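Local coordinates for G-protein interacting protein 1 (Dictyostelium discoideum, PDB 5Z1N) that probably binds heterotrimeric G proteins through their beta/gamma subunits and holds them in the cytosol during chemotaxis, carrying phospholipid in its helical C-terminal domain, at residues L42-K47 with I122-N127. Residues are numbered along the deposited sequence; the frame is centred on the assembly and turned at random.
Sequences LKILIK and IQLIRN. With PEF (di-palmitoyl-3-sn-phosphatidylethanolamine), chain B.
I44, on helix 31-53, meets L124 and I125 of helix 119-132 in a small apolar helix-helix contact between helix 31-53, which lines the phospholipid pocket, and helix 119-132. The axes of the two segments come within 10.9 Å at a crossing angle of -119°, and the contact is made mainly by side chains. With I44 CG1 anti to the carbonyl carbon (chi1 -60°) and the chain extended beyond it, CD1 reaches the second helix, 3.8 Å from L124 CD2 and close to the backbone at I125 CA. I44 and L124 slide past each other in opposite directions, whereas I44 crosses I125 at a slant, CG1 to CG1 4.2 Å. In this TNFAIP8-like all-helical domain of Gip1, a phospholipid is held with its acyl chains among the helices, and the other branch of I44, CG2, faces that lipid, 3.9 Å from PEF C43. L45, one residue on, packs CD1 against PEF C11 at 3.7 Å. Trimming I44 to an alanine removes both branches, which is likely to leave a gap facing L124 and I125 and to strip a contact from the acyl chain. The extended K43 chain passes L124 CD1, with NZ 3.8 Å from that methyl; K43 NZ itself is hydrogen-bonded to N121 OD1. Behind I125, V110 and L113 of helix 92-113 continue the apolar packing.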
ATOM      1  N   LEU A  42      -8.902   3.756   1.864  1.00 13.49           N
ATOM      2  CA  LEU A  42      -9.393   5.010   2.427  1.00 18.83           C
ATOM      3  C   LEU A  42      -9.840   4.836   3.875  1.00 12.29           C
ATOM      4  O   LEU A  42      -9.520   5.664   4.730  1.00 13.43           O
ATOM      5  CB  LEU A  42     -10.539   5.552   1.576  1.00  9.98           C
ATOM      6  CG  LEU A  42     -10.128   6.083   0.204  1.00 15.22           C
ATOM      7  CD1 LEU A  42     -11.355   6.294  -0.667  1.00 13.77           C
ATOM      8  CD2 LEU A  42      -9.337   7.370   0.360  1.00 16.20           C
ATOM      9  N   LYS A  43     -10.577   3.765   4.165  1.00 12.09           N
ATOM     10  CA  LYS A  43     -11.111   3.548   5.508  1.00 15.69           C
ATOM     11  C   LYS A  43      -9.990   3.386   6.530  1.00 14.62           C
ATOM     12  O   LYS A  43      -9.991   4.032   7.591  1.00 16.28           O
ATOM     13  CB  LYS A  43     -12.018   2.319   5.481  1.00 14.04           C
ATOM     14  CG  LYS A  43     -12.393   1.726   6.819  1.00 20.20           C
ATOM     15  CD  LYS A  43     -13.239   0.481   6.585  1.00 29.86           C
ATOM     16  CE  LYS A  43     -14.087   0.128   7.788  1.00 42.63           C
ATOM     17  NZ  LYS A  43     -15.117  -0.891   7.437  1.00 42.40           N
ATOM     18  N   ILE A  44      -9.016   2.527   6.219  1.00 11.63           N
ATOM     19  CA  ILE A  44      -7.894   2.301   7.127  1.00 10.16           C
ATOM     20  C   ILE A  44      -7.123   3.597   7.348  1.00 11.26           C
ATOM     21  O   ILE A  44      -6.830   3.981   8.489  1.00 11.63           O
ATOM     22  CB  ILE A  44      -6.981   1.193   6.578  1.00  8.96           C
ATOM     23  CG1 ILE A  44      -7.756  -0.117   6.432  1.00  7.34           C
ATOM     24  CG2 ILE A  44      -5.759   1.013   7.478  1.00 12.03           C
ATOM     25  CD1 ILE A  44      -7.045  -1.129   5.563  1.00  8.93           C
ATOM     26  N   LEU A  45      -6.777   4.285   6.254  1.00  8.48           N
ATOM     27  CA  LEU A  45      -6.027   5.533   6.364  1.00  9.18           C
ATOM     28  C   LEU A  45      -6.770   6.551   7.218  1.00 12.95           C
ATOM     29  O   LEU A  45      -6.198   7.138   8.144  1.00 12.69           O
ATOM     30  CB  LEU A  45      -5.768   6.112   4.975  1.00  9.47           C
ATOM     31  CG  LEU A  45      -4.693   5.467   4.111  1.00 12.35           C
ATOM     32  CD1 LEU A  45      -4.855   5.956   2.681  1.00 12.99           C
ATOM     33  CD2 LEU A  45      -3.305   5.786   4.655  1.00 14.37           C
ATOM     34  N   ILE A  46      -8.046   6.783   6.903  1.00  9.58           N
ATOM     35  CA  ILE A  46      -8.844   7.760   7.635  1.00 12.91           C
ATOM     36  C   ILE A  46      -8.857   7.435   9.121  1.00 13.29           C
ATOM     37  O   ILE A  46      -8.728   8.331   9.964  1.00 13.65           O
ATOM     38  CB  ILE A  46     -10.273   7.827   7.059  1.00 17.00           C
ATOM     39  CG1 ILE A  46     -10.267   8.472   5.669  1.00 24.03           C
ATOM     40  CG2 ILE A  46     -11.204   8.581   8.000  1.00 18.25           C
ATOM     41  CD1 ILE A  46      -9.245   9.562   5.505  1.00 27.71           C
ATOM     42  N   LYS A  47      -8.998   6.152   9.471  1.00 14.63           N
ATOM     43  CA  LYS A  47      -9.025   5.789  10.888  1.00 17.14           C
ATOM     44  C   LYS A  47      -7.679   6.062  11.557  1.00 13.94           C
ATOM     45  O   LYS A  47      -7.623   6.662  12.642  1.00 16.81           O
ATOM     46  CB  LYS A  47      -9.427   4.321  11.051  1.00 18.02           C
ATOM     47  CG  LYS A  47      -9.785   3.926  12.483  1.00 36.53           C
ATOM     48  CD  LYS A  47     -11.261   4.177  12.797  1.00 41.87           C
ATOM     49  CE  LYS A  47     -11.779   3.244  13.899  1.00 37.12           C
ATOM     50  NZ  LYS A  47     -13.133   3.624  14.404  1.00 34.32           N
ATOM     51  N   ILE A 122     -10.584  -5.530  11.490  1.00  9.92           N
ATOM     52  CA  ILE A 122      -9.226  -6.063  11.566  1.00 13.31           C
ATOM     53  C   ILE A 122      -8.995  -7.060  10.435  1.00 13.66           C
ATOM     54  O   ILE A 122      -7.957  -7.030   9.753  1.00 10.57           O
ATOM     55  CB  ILE A 122      -8.979  -6.693  12.949  1.00 10.07           C
ATOM     56  CG1 ILE A 122      -9.094  -5.635  14.051  1.00  7.48           C
ATOM     57  CG2 ILE A 122      -7.624  -7.391  12.996  1.00 13.71           C
ATOM     58  CD1 ILE A 122      -7.971  -4.602  14.042  1.00 11.41           C
ATOM     59  N   GLN A 123      -9.966  -7.953  10.209  1.00  9.88           N
ATOM     60  CA  GLN A 123      -9.890  -8.849   9.061  1.00 13.02           C
ATOM     61  C   GLN A 123      -9.829  -8.057   7.762  1.00 10.13           C
ATOM     62  O   GLN A 123      -9.162  -8.469   6.808  1.00 10.66           O
ATOM     63  CB  GLN A 123     -11.084  -9.803   9.042  1.00 13.44           C
ATOM     64  CG  GLN A 123     -11.069 -10.780   7.865  1.00 12.54           C
ATOM     65  CD  GLN A 123     -12.342 -11.611   7.756  1.00 38.57           C
ATOM     66  OE1 GLN A 123     -13.447 -11.074   7.643  1.00 22.28           O
ATOM     67  NE2 GLN A 123     -12.188 -12.930   7.784  1.00 25.02           N
ATOM     68  N   LEU A 124     -10.528  -6.923   7.706  1.00  8.39           N
ATOM     69  CA  LEU A 124     -10.429  -6.055   6.537  1.00 14.25           C
ATOM     70  C   LEU A 124      -8.995  -5.575   6.334  1.00 10.30           C
ATOM     71  O   LEU A 124      -8.490  -5.569   5.203  1.00  9.83           O
ATOM     72  CB  LEU A 124     -11.388  -4.873   6.683  1.00 10.79           C
ATOM     73  CG  LEU A 124     -11.507  -3.854   5.546  1.00 21.47           C
ATOM     74  CD1 LEU A 124     -12.941  -3.357   5.449  1.00 28.52           C
ATOM     75  CD2 LEU A 124     -10.550  -2.679   5.740  1.00 16.33           C
ATOM     76  N   ILE A 125      -8.326  -5.167   7.416  1.00  8.00           N
ATOM     77  CA  ILE A 125      -6.914  -4.801   7.312  1.00 12.94           C
ATOM     78  C   ILE A 125      -6.112  -5.953   6.725  1.00 10.97           C
ATOM     79  O   ILE A 125      -5.319  -5.773   5.787  1.00  8.20           O
ATOM     80  CB  ILE A 125      -6.358  -4.387   8.685  1.00  8.32           C
ATOM     81  CG1 ILE A 125      -7.073  -3.145   9.208  1.00  7.97           C
ATOM     82  CG2 ILE A 125      -4.856  -4.138   8.592  1.00  8.92           C
ATOM     83  CD1 ILE A 125      -6.710  -2.819  10.629  1.00  9.46           C
ATOM     84  N   ARG A 126      -6.318  -7.162   7.262  1.00  9.14           N
ATOM     85  CA  ARG A 126      -5.555  -8.322   6.808  1.00  9.64           C
ATOM     86  C   ARG A 126      -5.779  -8.595   5.324  1.00  9.58           C
ATOM     87  O   ARG A 126      -4.824  -8.829   4.575  1.00  9.66           O
ATOM     88  CB  ARG A 126      -5.920  -9.555   7.638  1.00 12.81           C
ATOM     89  CG  ARG A 126      -5.431  -9.502   9.077  1.00 10.99           C
ATOM     90  CD  ARG A 126      -5.428 -10.888   9.711  1.00 16.44           C
ATOM     91  NE  ARG A 126      -6.712 -11.564   9.542  1.00 19.66           N
ATOM     92  CZ  ARG A 126      -7.696 -11.534  10.435  1.00 33.34           C
ATOM     93  NH1 ARG A 126      -7.546 -10.860  11.571  1.00 21.49           N
ATOM     94  NH2 ARG A 126      -8.833 -12.177  10.191  1.00 19.87           N
ATOM     95  N   ASN A 127      -7.039  -8.583   4.881  1.00  8.70           N
ATOM     96  CA  ASN A 127      -7.334  -8.877   3.480  1.00 10.71           C
ATOM     97  C   ASN A 127      -6.761  -7.808   2.561  1.00  7.06           C
ATOM     98  O   ASN A 127      -6.226  -8.120   1.486  1.00  8.63           O
ATOM     99  CB  ASN A 127      -8.842  -8.995   3.268  1.00 12.66           C
ATOM    100  CG  ASN A 127      -9.413 -10.278   3.834  1.00 14.12           C
ATOM    101  OD1 ASN A 127      -8.700 -11.267   4.005  1.00 20.61           O
ATOM    102  ND2 ASN A 127     -10.710 -10.271   4.116  1.00 16.67           N
TER
HETATM  103  C2  PEF B 401      -1.398  11.801   3.251  1.00 24.15           C
HETATM  104  C1  PEF B 401      -0.975  12.174   4.667  1.00 24.30           C
HETATM  105  N   PEF B 401       3.895  15.088   6.406  0.50 29.33           N
HETATM  106  C3  PEF B 401      -0.663  12.631   2.211  1.00 13.45           C
HETATM  107  C4  PEF B 401       2.059  13.618   6.976  0.50 36.42           C
HETATM  108  C5  PEF B 401       3.242  14.415   7.509  0.50 35.46           C
HETATM  109  C10 PEF B 401      -2.063   9.716   2.296  1.00 22.40           C
HETATM  110  C11 PEF B 401      -1.983   8.212   2.221  1.00 29.38           C
HETATM  111  C12 PEF B 401      -1.997   7.709   0.782  1.00 23.00           C
HETATM  112  C13 PEF B 401      -1.589   6.239   0.793  1.00 20.54           C
HETATM  113  C14 PEF B 401      -1.713   5.558  -0.566  1.00 21.61           C
HETATM  114  C15 PEF B 401      -0.957   4.232  -0.521  1.00 27.43           C
HETATM  115  C16 PEF B 401      -1.129   3.428  -1.801  1.00 35.38           C
HETATM  116  C17 PEF B 401      -0.082   2.323  -1.910  1.00 32.13           C
HETATM  117  C18 PEF B 401       0.074   1.547  -0.607  1.00 30.61           C
HETATM  118  C19 PEF B 401       0.319   0.064  -0.869  1.00 35.19           C
HETATM  119  C20 PEF B 401       1.444  -0.169  -1.874  1.00 20.72           C
HETATM  120  C21 PEF B 401       0.986  -1.116  -2.977  1.00 21.44           C
HETATM  121  C22 PEF B 401       2.046  -1.263  -4.063  1.00 20.19           C
HETATM  122  C23 PEF B 401       1.455  -1.879  -5.327  1.00 14.73           C
HETATM  123  C24 PEF B 401       2.541  -2.138  -6.363  1.00 14.44           C
HETATM  124  C25 PEF B 401       1.950  -2.583  -7.682  1.00 20.26           C
HETATM  125  C30 PEF B 401       0.996  11.233   1.021  1.00 27.79           C
HETATM  126  C31 PEF B 401       2.397  10.693   0.871  1.00 27.61           C
HETATM  127  C32 PEF B 401       2.457   9.255   1.372  1.00 25.24           C
HETATM  128  C33 PEF B 401       2.319   9.186   2.887  1.00 29.79           C
HETATM  129  C34 PEF B 401       1.717   7.853   3.314  1.00 39.05           C
HETATM  130  C35 PEF B 401       1.762   7.685   4.829  1.00 40.18           C
HETATM  131  C36 PEF B 401       0.690   6.713   5.310  1.00 51.35           C
HETATM  132  C37 PEF B 401       0.993   6.173   6.704  1.00 40.40           C
HETATM  133  C38 PEF B 401      -0.182   5.356   7.237  1.00 37.89           C
HETATM  134  C39 PEF B 401       0.262   3.970   7.692  1.00 42.95           C
HETATM  135  C40 PEF B 401      -0.896   3.159   8.266  1.00 35.70           C
HETATM  136  C41 PEF B 401      -2.008   2.944   7.244  1.00 41.06           C
HETATM  137  C42 PEF B 401      -1.537   2.127   6.044  1.00 31.45           C
HETATM  138  C43 PEF B 401      -2.713   1.765   5.144  1.00 17.80           C
HETATM  139  C44 PEF B 401      -2.262   0.983   3.918  1.00 33.59           C
HETATM  140  C45 PEF B 401      -3.456   0.442   3.160  1.00 23.97           C
HETATM  141  O4  PEF B 401      -2.954  10.337   1.745  1.00 14.21           O
HETATM  142  O5  PEF B 401       0.114  10.911   0.241  1.00 28.09           O
HETATM  143  O2  PEF B 401      -1.051  10.438   3.045  1.00 20.00           O
HETATM  144  O3  PEF B 401       0.666  12.128   2.115  1.00 29.60           O
HETATM  145  O1P PEF B 401      -0.975  15.619   6.143  1.00 16.64           O
HETATM  146  O2P PEF B 401      -0.598  13.258   7.240  1.00 18.79           O
HETATM  147  O3P PEF B 401      -0.587  13.540   4.720  1.00 22.49           O
HETATM  148  O4P PEF B 401       1.270  14.431   6.109  1.00 28.97           O
HETATM  149  P   PEF B 401      -0.324  14.252   6.140  1.00 19.14           P